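Local coordinates for zinc uptake regulation protein (Escherichia coli, PDB 4MTE) that represses zinc-uptake genes such as znuACB, using zinc as the cofactor with which it binds their operator DNA, at residues Leu9-Ala13 against Leu87-Phe91; His77-Ser81 against His96-Ile102. All coordinates share one frame. Numbering follows the deposited sequence.

Contact 1. Residues Leu9-Ala13 against Leu87-Phe91; sequences LLAQA and LCHLF. With ZN (zinc ion), chain N.
Two residues carry this contact, L9 on one turn of helix 6-20 and F91 in the loop that follows strand 84-87. The helical segment has regular phi/psi values, with A13 N hydrogen-bonded to L9 O at 2.7 Å; the other segment leaves its strand at L87 and runs on as irregular loop. CA atoms come closest at L9 and H89, 7.4 Å apart. F91, with chi1 at p, swings its ring to the helix: CZ reaches L9 O at 3.2 Å and L9 CB at 3.6 Å, while L9 CD2 lies over the ring face, 4.0 Å from the centroid, in a CH-pi contact. Here the N-terminal helix packs on the loop leaving the second strand of the wing in the winged-helix domain of this Fur-family protein. L9 (m, t) sends CD1 in the other direction along the loop, 3.7 Å from C88 O, 3.8 Å from H89 ND1 and 4.1 Å from L87 CD2. Helix 26-36 joins in through L32, which touches L10, A13 and L87, and F75 meets the F91 ring. Between L87 and H89, C88 points sideways (chi1 t), and its SG binds the zinc ion at 2.2 Å with H77, H96 and E111.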
loop_
_atom_site.group_PDB
_atom_site.type_symbol
_atom_site.label_atom_id
_atom_site.label_comp_id
_atom_site.label_asym_id
_atom_site.label_seq_id
_atom_site.Cartn_x
_atom_site.Cartn_y
_atom_site.Cartn_z
ATOM N N LEU D 9 -9.046 26.690 -28.127
ATOM C CA LEU D 9 -7.907 25.786 -28.014
ATOM C C LEU D 9 -8.216 24.441 -28.667
ATOM O O LEU D 9 -7.353 23.850 -29.315
ATOM C CB LEU D 9 -7.519 25.575 -26.546
ATOM C CG LEU D 9 -6.836 26.737 -25.820
ATOM C CD1 LEU D 9 -6.613 26.384 -24.353
ATOM C CD2 LEU D 9 -5.516 27.113 -26.485
ATOM N N LEU D 10 -9.445 23.962 -28.499
ATOM C CA LEU D 10 -9.849 22.679 -29.067
ATOM C C LEU D 10 -9.902 22.764 -30.587
ATOM O O LEU D 10 -9.359 21.904 -31.290
ATOM C CB LEU D 10 -11.214 22.257 -28.523
ATOM C CG LEU D 10 -11.333 22.238 -26.999
ATOM C CD1 LEU D 10 -12.739 21.833 -26.577
ATOM C CD2 LEU D 10 -10.288 21.321 -26.371
ATOM N N ALA D 11 -10.559 23.805 -31.091
ATOM C CA ALA D 11 -10.596 24.044 -32.532
ATOM C C ALA D 11 -9.166 24.108 -33.075
ATOM O O ALA D 11 -8.808 23.436 -34.056
ATOM C CB ALA D 11 -11.332 25.340 -32.831
ATOM N N GLN D 12 -8.353 24.915 -32.401
ATOM C CA GLN D 12 -6.947 25.081 -32.737
ATOM C C GLN D 12 -6.215 23.736 -32.715
ATOM O O GLN D 12 -5.382 23.461 -33.578
ATOM C CB GLN D 12 -6.290 26.061 -31.757
ATOM C CG GLN D 12 -4.831 26.385 -32.060
ATOM C CD GLN D 12 -4.629 27.089 -33.392
ATOM O OE1 GLN D 12 -3.637 26.854 -34.082
ATOM N NE2 GLN D 12 -5.559 27.970 -33.751
ATOM N N ALA D 13 -6.534 22.899 -31.732
ATOM C CA ALA D 13 -5.925 21.576 -31.617
ATOM C C ALA D 13 -6.272 20.715 -32.828
ATOM O O ALA D 13 -5.390 20.118 -33.449
ATOM C CB ALA D 13 -6.376 20.885 -30.331
ATOM N N LEU D 87 -4.267 20.688 -19.153
ATOM C CA LEU D 87 -4.317 21.289 -20.473
ATOM C C LEU D 87 -3.350 22.464 -20.533
ATOM O O LEU D 87 -3.198 23.206 -19.562
ATOM C CB LEU D 87 -5.738 21.767 -20.775
ATOM C CG LEU D 87 -5.994 22.338 -22.172
ATOM C CD1 LEU D 87 -5.850 21.259 -23.238
ATOM C CD2 LEU D 87 -7.371 22.978 -22.229
ATOM N N CYS D 88 -2.678 22.615 -21.669
ATOM C CA CYS D 88 -1.844 23.781 -21.919
ATOM C C CYS D 88 -2.705 24.896 -22.500
ATOM O O CYS D 88 -3.400 24.691 -23.495
ATOM C CB CYS D 88 -0.722 23.434 -22.894
ATOM S SG CYS D 88 0.220 24.864 -23.441
ATOM N N HIS D 89 -2.666 26.068 -21.873
ATOM C CA HIS D 89 -3.433 27.221 -22.338
ATOM C C HIS D 89 -2.534 28.176 -23.116
ATOM O O HIS D 89 -2.807 29.373 -23.187
ATOM C CB HIS D 89 -4.066 27.949 -21.149
ATOM C CG HIS D 89 -4.994 27.093 -20.343
ATOM N ND1 HIS D 89 -6.337 26.978 -20.628
ATOM C CD2 HIS D 89 -4.768 26.309 -19.263
ATOM C CE1 HIS D 89 -6.900 26.158 -19.757
ATOM N NE2 HIS D 89 -5.971 25.738 -18.919
ATOM N N LEU D 90 -1.472 27.633 -23.707
ATOM C CA LEU D 90 -0.456 28.440 -24.376
ATOM C C LEU D 90 0.144 27.751 -25.602
ATOM O O LEU D 90 1.266 28.067 -25.993
ATOM C CB LEU D 90 0.684 28.758 -23.403
ATOM C CG LEU D 90 0.359 29.503 -22.108
ATOM C CD1 LEU D 90 1.594 29.526 -21.221
ATOM C CD2 LEU D 90 -0.123 30.917 -22.401
ATOM N N PHE D 91 -0.581 26.813 -26.206
ATOM C CA PHE D 91 -0.044 26.090 -27.361
ATOM C C PHE D 91 -0.453 26.732 -28.689
ATOM O O PHE D 91 -0.082 26.247 -29.758
ATOM C CB PHE D 91 -0.425 24.599 -27.321
ATOM C CG PHE D 91 -1.901 24.325 -27.464
ATOM C CD1 PHE D 91 -2.543 24.492 -28.680
ATOM C CD2 PHE D 91 -2.640 23.864 -26.386
ATOM C CE1 PHE D 91 -3.893 24.232 -28.810
ATOM C CE2 PHE D 91 -3.990 23.598 -26.515
ATOM C CZ PHE D 91 -4.615 23.781 -27.728
HETATM ZN ZN ZN N . 1.815 25.085 -21.893
#

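Contact 2. Residues His77-Ser81 against His96-Ile102; sequences HKVES and HTSAMFI. With ZN (zinc ion), chain N; nucleotides of chain F.
No hydrogen bond links these two segments; at one end a zinc ion does. H77 NE2 and H96 NE2 each bind it at 2.0 Å and stand 3.2 Å apart as fellow ligands, their ring planes at 85° and meeting rim to rim. The metal thus ties strand 76-79 of the wing of the winged-helix domain to the segment leading into strand 99-103 of the second sheet; C88 and E111 complete the site. The backbone is extended through H77-V79 and 96-102, but E80 and S81 turn with psi near -30°; end-to-end directions are 42° apart, with V79 and M100 nearest in register at 7.9 Å between CA atoms. H77 (chi1 m) and V79 (t) point toward the other segment, as do M100 and I102. M100 (m, m, t) brings CE to 3.4 Å from H77 CD2, and I102 CD1 packs 3.6 Å from V79 CG1 and 3.8 Å from S81 OG, a hydroxyl hydrogen-bonded to H140 and E138. K78 points away, its chain (t, t, t, p) ending in a hydrogen bond from NZ to OP1 of operator nucleotide DA21 of chain F, 2.7 Å.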
loop_
_atom_site.group_PDB
_atom_site.type_symbol
_atom_site.label_atom_id
_atom_site.label_comp_id
_atom_site.label_asym_id
_atom_site.label_seq_id
_atom_site.Cartn_x
_atom_site.Cartn_y
_atom_site.Cartn_z
ATOM N N HIS D 77 0.332 19.202 -20.445
ATOM C CA HIS D 77 1.546 19.106 -19.648
ATOM C C HIS D 77 1.320 18.124 -18.513
ATOM O O HIS D 77 0.215 18.026 -17.964
ATOM C CB HIS D 77 1.927 20.462 -19.057
ATOM C CG HIS D 77 2.281 21.490 -20.083
ATOM N ND1 HIS D 77 3.365 21.363 -20.921
ATOM C CD2 HIS D 77 1.695 22.669 -20.397
ATOM C CE1 HIS D 77 3.430 22.419 -21.715
ATOM N NE2 HIS D 77 2.429 23.224 -21.417
ATOM N N LYS D 78 2.378 17.402 -18.171
ATOM C CA LYS D 78 2.384 16.550 -16.999
ATOM C C LYS D 78 2.902 17.357 -15.819
ATOM O O LYS D 78 3.944 18.008 -15.911
ATOM C CB LYS D 78 3.287 15.339 -17.230
ATOM C CG LYS D 78 3.321 14.365 -16.067
ATOM C CD LYS D 78 4.299 13.236 -16.327
ATOM C CE LYS D 78 4.261 12.197 -15.220
ATOM N NZ LYS D 78 2.955 11.487 -15.181
ATOM N N VAL D 79 2.167 17.317 -14.712
ATOM C CA VAL D 79 2.607 17.942 -13.471
ATOM C C VAL D 79 3.362 16.894 -12.653
ATOM O O VAL D 79 2.758 15.976 -12.098
ATOM C CB VAL D 79 1.411 18.489 -12.660
ATOM C CG1 VAL D 79 1.898 19.363 -11.512
ATOM C CG2 VAL D 79 0.453 19.262 -13.570
ATOM N N GLU D 80 4.683 17.046 -12.580
ATOM C CA GLU D 80 5.576 16.010 -12.056
ATOM C C GLU D 80 5.610 15.907 -10.530
ATOM O O GLU D 80 5.872 14.833 -9.990
ATOM C CB GLU D 80 7.000 16.256 -12.558
ATOM C CG GLU D 80 7.145 16.287 -14.073
ATOM C CD GLU D 80 7.091 14.908 -14.702
ATOM O OE1 GLU D 80 6.807 13.926 -13.985
ATOM O OE2 GLU D 80 7.339 14.809 -15.922
ATOM N N SER D 81 5.377 17.018 -9.837
ATOM C CA SER D 81 5.422 17.017 -8.376
ATOM C C SER D 81 4.229 16.241 -7.837
ATOM O O SER D 81 4.330 15.534 -6.833
ATOM C CB SER D 81 5.426 18.438 -7.826
ATOM O OG SER D 81 4.236 19.123 -8.172
ATOM N N HIS D 96 6.812 26.487 -25.925
ATOM C CA HIS D 96 7.150 27.417 -24.858
ATOM C C HIS D 96 7.781 26.737 -23.652
ATOM O O HIS D 96 7.762 25.511 -23.530
ATOM C CB HIS D 96 5.868 28.111 -24.400
ATOM C CG HIS D 96 4.802 27.155 -23.960
ATOM N ND1 HIS D 96 4.062 26.407 -24.850
ATOM C CD2 HIS D 96 4.367 26.811 -22.725
ATOM C CE1 HIS D 96 3.209 25.650 -24.182
ATOM N NE2 HIS D 96 3.374 25.876 -22.892
ATOM N N THR D 97 8.340 27.559 -22.769
ATOM C CA THR D 97 8.698 27.137 -21.424
ATOM C C THR D 97 7.608 27.666 -20.507
ATOM O O THR D 97 6.974 28.676 -20.818
ATOM C CB THR D 97 10.061 27.706 -20.977
ATOM O OG1 THR D 97 10.376 27.220 -19.666
ATOM C CG2 THR D 97 10.042 29.237 -20.959
ATOM N N SER D 98 7.386 26.998 -19.381
ATOM C CA SER D 98 6.327 27.411 -18.473
ATOM C C SER D 98 6.604 27.021 -17.033
ATOM O O SER D 98 7.323 26.060 -16.759
ATOM C CB SER D 98 4.998 26.802 -18.904
ATOM O OG SER D 98 4.999 25.396 -18.729
ATOM N N ALA D 99 6.013 27.784 -16.119
ATOM C CA ALA D 99 6.050 27.476 -14.700
ATOM C C ALA D 99 4.620 27.261 -14.224
ATOM O O ALA D 99 3.746 28.096 -14.463
ATOM C CB ALA D 99 6.711 28.607 -13.928
ATOM N N MET D 100 4.382 26.132 -13.567
ATOM C CA MET D 100 3.057 25.798 -13.063
ATOM C C MET D 100 2.914 26.277 -11.630
ATOM O O MET D 100 3.739 25.953 -10.777
ATOM C CB MET D 100 2.835 24.286 -13.122
ATOM C CG MET D 100 2.879 23.720 -14.526
ATOM S SD MET D 100 1.468 24.233 -15.517
ATOM C CE MET D 100 1.966 23.649 -17.133
ATOM N N PHE D 101 1.869 27.057 -11.372
ATOM C CA PHE D 101 1.554 27.474 -10.012
ATOM C C PHE D 101 0.369 26.670 -9.512
ATOM O O PHE D 101 -0.706 26.700 -10.110
ATOM C CB PHE D 101 1.283 28.975 -9.957
ATOM C CG PHE D 101 2.512 29.804 -10.179
ATOM C CD1 PHE D 101 3.211 30.329 -9.106
ATOM C CD2 PHE D 101 2.987 30.031 -11.458
ATOM C CE1 PHE D 101 4.350 31.083 -9.309
ATOM C CE2 PHE D 101 4.125 30.783 -11.664
ATOM C CZ PHE D 101 4.807 31.309 -10.589
ATOM N N ILE D 102 0.593 25.960 -8.410
ATOM C CA ILE D 102 -0.303 24.913 -7.934
ATOM C C ILE D 102 -0.806 25.206 -6.528
ATOM O O ILE D 102 -0.013 25.418 -5.611
ATOM C CB ILE D 102 0.439 23.552 -7.884
ATOM C CG1 ILE D 102 1.011 23.192 -9.260
ATOM C CG2 ILE D 102 -0.481 22.437 -7.373
ATOM C CD1 ILE D 102 2.070 22.106 -9.215
HETATM ZN ZN ZN N . 1.815 25.085 -21.893
ATOM P P DA F 21 1.328 8.355 -13.519
ATOM O OP1 DA F 21 2.481 9.260 -13.702
ATOM O OP2 DA F 21 -0.038 8.797 -13.872
ATOM O "O5'" DA F 21 1.631 7.020 -14.334
ATOM C "C5'" DA F 21 2.871 6.382 -14.105
ATOM C "C4'" DA F 21 2.979 5.093 -14.897
ATOM O "O4'" DA F 21 2.011 4.137 -14.406
ATOM C "C3'" DA F 21 2.709 5.208 -16.396
ATOM O "O3'" DA F 21 3.953 5.074 -17.062
ATOM C "C2'" DA F 21 1.722 4.077 -16.711
ATOM C "C1'" DA F 21 1.782 3.221 -15.453
ATOM N N9 DA F 21 0.583 2.451 -15.139
ATOM C C8 DA F 21 -0.624 2.908 -14.686
ATOM N N7 DA F 21 -1.507 1.954 -14.482
ATOM C C5 DA F 21 -0.826 0.797 -14.820
ATOM C C6 DA F 21 -1.190 -0.564 -14.828
ATOM N N6 DA F 21 -2.391 -1.033 -14.467
ATOM N N1 DA F 21 -0.255 -1.444 -15.227
ATOM C C2 DA F 21 0.954 -1.008 -15.591
ATOM N N3 DA F 21 1.412 0.237 -15.624
ATOM C C4 DA F 21 0.463 1.090 -15.225
#

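How the contacts relate
Along the chain the segments alternate: 9-13, 77-81, 87-91, then 96-102. Contact 1 lies within the winged-helix domain, where the N-terminal helix meets the loop leaving the second strand of the wing; contact 2 spans from that wing to the sheet of strands 99-103, 109-112 and 131-140, whose face away from the wing meets the second subunit through F101. Strands 76-79 and 84-87 are antiparallel neighbours, so one hairpin serves both contacts. Their centres are 15 Å apart, yet they meet at one zinc ion, C88 SG lying 3.4 Å from H77 NE2. The metal therefore joins the DNA-binding and dimer-forming parts, consistent with zinc setting their relative placement for operator binding.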